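Local coordinates for protein phosphodiesterase (Pseudomonas aeruginosa, PDB 4G75) that acts as a colicin M-like bacteriocin, a magnesium-binding hydrolase that probably kills related bacteria by degrading peptidoglycan lipid precursors, at residues 215-220 against 237-242. Numbering follows the deposited sequence. Where two conformers were deposited one is given.
Sequences TLRIVG and RAYDDL. With MG (magnesium ion), chain B; EDO (1,2-ethanediol), chain C.
Arg217 and Arg237 face each other as a hydrogen-bonded antiparallel pair, each backbone N-H given to the other's carbonyl: Arg217 N to Arg237 O and Arg237 N to Arg217 O, both 2.8 Å. Their side chains leave the same face of the sheet side by side and pointing the same way. Arg217 is fully extended, CG anti to the backbone N (chi1 -172°), whereas Arg237, in the conformer described, bends at chi3 (-69°), which brings its NH1 obliquely beside Val219 CG1. The two guanidinium planes are 57° apart and, although Arg217 NH1 lies 3.9 Å from Arg237 NH2, the repulsion expected there is probably eased by separate acids: Asp193 forms a salt bridge with Arg217 and Glu235 with Arg237. An ethanediol, probably from the crystallisation liquor, bridges the pair, its O1 accepting from Arg217 NH1 and its O2 from Arg237 NE, each oxygen near the plane of the guanidinium it meets.

Beyond this pair, the Tyr239 ring swings back across the neighbouring strand. Thr215 CG2 meets ring atom CD2 at 3.6 Å, and the hydroxyl OH comes within 3.4 Å of Arg217 CD while hydrogen-bonding to Asn195. Ethanediol C1 lies over one ring face. Tyr239 N donates to Thr215 O (3.1 Å), and a water accepts from Thr215 N, with Tyr239 O and Asp241 OD1 among the acceptors competing for its protons. Asp241 OD2 binds magnesium at 2.5 Å, alongside two waters and the backbone carbonyl oxygens of Val211 and Glu213.

On the other face, Leu216 CD2 packs on Ala238 CB. The contact belongs to the antiparallel hairpin of strands 213-224 and 229-243; strand 188-199 flanks the first on its far edge, and Asp241 pairs with Ile277 of strand 275-278.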
loop_
_atom_site.group_PDB
_atom_site.type_symbol
_atom_site.label_atom_id
_atom_site.label_comp_id
_atom_site.label_asym_id
_atom_site.label_seq_id
_atom_site.Cartn_x
_atom_site.Cartn_y
_atom_site.Cartn_z
ATOM N N THR A 215 -12.092 -8.413 -6.906
ATOM C CA THR A 215 -13.435 -8.845 -7.262
ATOM C C THR A 215 -14.395 -8.323 -6.209
ATOM O O THR A 215 -14.223 -8.589 -5.019
ATOM C CB THR A 215 -13.535 -10.383 -7.337
ATOM O OG1 THR A 215 -12.566 -10.888 -8.268
ATOM C CG2 THR A 215 -14.931 -10.811 -7.780
ATOM N N LEU A 216 -15.391 -7.561 -6.649
ATOM C CA LEU A 216 -16.422 -7.077 -5.745
ATOM C C LEU A 216 -17.605 -8.033 -5.746
ATOM O O LEU A 216 -17.795 -8.808 -6.691
ATOM C CB LEU A 216 -16.896 -5.675 -6.144
ATOM C CG LEU A 216 -15.856 -4.550 -6.160
ATOM C CD1 LEU A 216 -16.525 -3.241 -6.566
ATOM C CD2 LEU A 216 -15.188 -4.421 -4.795
ATOM N N ARG A 217 -18.383 -7.975 -4.675
ATOM C CA ARG A 217 -19.651 -8.688 -4.599
ATOM C C ARG A 217 -20.748 -7.692 -4.280
ATOM O O ARG A 217 -20.666 -6.964 -3.283
ATOM C CB ARG A 217 -19.594 -9.754 -3.505
ATOM C CG ARG A 217 -20.804 -10.671 -3.492
ATOM C CD ARG A 217 -20.679 -11.723 -2.406
ATOM N NE ARG A 217 -21.749 -12.707 -2.504
ATOM C CZ ARG A 217 -21.800 -13.830 -1.797
ATOM N NH1 ARG A 217 -20.835 -14.117 -0.934
ATOM N NH2 ARG A 217 -22.817 -14.670 -1.954
ATOM N N ILE A 218 -21.768 -7.657 -5.133
ATOM C CA ILE A 218 -22.902 -6.761 -4.953
ATOM C C ILE A 218 -24.084 -7.588 -4.489
ATOM O O ILE A 218 -24.554 -8.470 -5.211
ATOM C CB ILE A 218 -23.256 -6.019 -6.251
ATOM C CG1 ILE A 218 -22.189 -4.967 -6.569
ATOM C CG2 ILE A 218 -24.600 -5.291 -6.111
ATOM C CD1 ILE A 218 -20.883 -5.525 -7.031
ATOM N N VAL A 219 -24.561 -7.306 -3.282
ATOM C CA VAL A 219 -25.634 -8.099 -2.694
ATOM C C VAL A 219 -26.690 -7.211 -2.047
ATOM O O VAL A 219 -26.371 -6.267 -1.330
ATOM C CB VAL A 219 -25.089 -9.095 -1.651
ATOM C CG1 VAL A 219 -24.380 -8.354 -0.529
ATOM C CG2 VAL A 219 -26.209 -9.967 -1.105
ATOM N N GLY A 220 -27.954 -7.516 -2.306
ATOM C CA GLY A 220 -29.034 -6.727 -1.758
ATOM C C GLY A 220 -30.390 -7.111 -2.288
ATOM O O GLY A 220 -30.589 -8.204 -2.822
ATOM N N ARG A 237 -19.275 -5.778 -1.119
ATOM C CA ARG A 237 -18.185 -6.400 -0.383
ATOM C C ARG A 237 -17.074 -6.774 -1.355
ATOM O O ARG A 237 -17.196 -6.558 -2.556
ATOM C CB ARG A 237 -18.680 -7.626 0.389
ATOM C CG ARG A 237 -19.856 -7.319 1.306
ATOM C CD ARG A 237 -19.958 -8.310 2.456
ATOM N NE ARG A 237 -20.351 -9.641 2.008
ATOM C CZ ARG A 237 -21.612 -10.030 1.857
ATOM N NH1 ARG A 237 -22.599 -9.180 2.109
ATOM N NH2 ARG A 237 -21.884 -11.261 1.446
ATOM N N ALA A 238 -15.986 -7.328 -0.833
ATOM C CA ALA A 238 -14.864 -7.679 -1.690
ATOM C C ALA A 238 -14.238 -8.984 -1.249
ATOM O O ALA A 238 -14.087 -9.235 -0.050
ATOM C CB ALA A 238 -13.816 -6.571 -1.681
ATOM N N TYR A 239 -13.850 -9.794 -2.227
ATOM C CA TYR A 239 -13.154 -11.041 -1.943
ATOM C C TYR A 239 -11.677 -10.817 -1.623
ATOM O O TYR A 239 -11.074 -9.828 -2.054
ATOM C CB TYR A 239 -13.280 -12.007 -3.125
ATOM C CG TYR A 239 -14.700 -12.447 -3.418
ATOM C CD1 TYR A 239 -15.236 -13.579 -2.818
ATOM C CD2 TYR A 239 -15.501 -11.730 -4.294
ATOM C CE1 TYR A 239 -16.532 -13.988 -3.083
ATOM C CE2 TYR A 239 -16.807 -12.129 -4.567
ATOM C CZ TYR A 239 -17.314 -13.259 -3.956
ATOM O OH TYR A 239 -18.609 -13.673 -4.225
ATOM N N ASP A 240 -11.095 -11.748 -0.872
ATOM C CA ASP A 240 -9.665 -11.700 -0.603
ATOM C C ASP A 240 -8.905 -11.641 -1.915
ATOM O O ASP A 240 -9.317 -12.235 -2.915
ATOM C CB ASP A 240 -9.199 -12.939 0.157
ATOM C CG ASP A 240 -9.754 -13.020 1.555
ATOM O OD1 ASP A 240 -10.516 -12.125 1.964
ATOM O OD2 ASP A 240 -9.423 -13.997 2.254
ATOM N N ASP A 241 -7.767 -10.962 -1.897
ATOM C CA ASP A 241 -6.980 -10.789 -3.100
ATOM C C ASP A 241 -5.525 -11.152 -2.830
ATOM O O ASP A 241 -4.916 -10.642 -1.896
ATOM C CB ASP A 241 -7.085 -9.341 -3.571
ATOM C CG ASP A 241 -6.832 -9.200 -5.049
ATOM O OD1 ASP A 241 -7.731 -9.555 -5.838
ATOM O OD2 ASP A 241 -5.735 -8.737 -5.418
ATOM N N LEU A 242 -4.967 -12.031 -3.652
ATOM C CA LEU A 242 -3.600 -12.497 -3.433
ATOM C C LEU A 242 -2.553 -11.445 -3.782
ATOM O O LEU A 242 -2.538 -10.928 -4.900
ATOM C CB LEU A 242 -3.343 -13.774 -4.239
ATOM C CG LEU A 242 -1.968 -14.399 -4.027
ATOM C CD1 LEU A 242 -1.893 -14.982 -2.631
ATOM C CD2 LEU A 242 -1.713 -15.464 -5.075
HETATM MG MG MG B . -5.404 -7.719 -7.644
HETATM C C1 EDO C . -17.364 -11.683 -0.590
HETATM O O1 EDO C . -18.265 -12.745 -0.261
HETATM C C2 EDO C . -16.682 -11.237 0.697
HETATM O O2 EDO C . -17.700 -10.883 1.640
HETATM O O HOH W 1 -10.532 -9.798 -4.895
HETATM O O HOH W 2 -5.499 -9.965 -8.848
HETATM O O HOH W 3 -2.894 -8.025 -7.499
#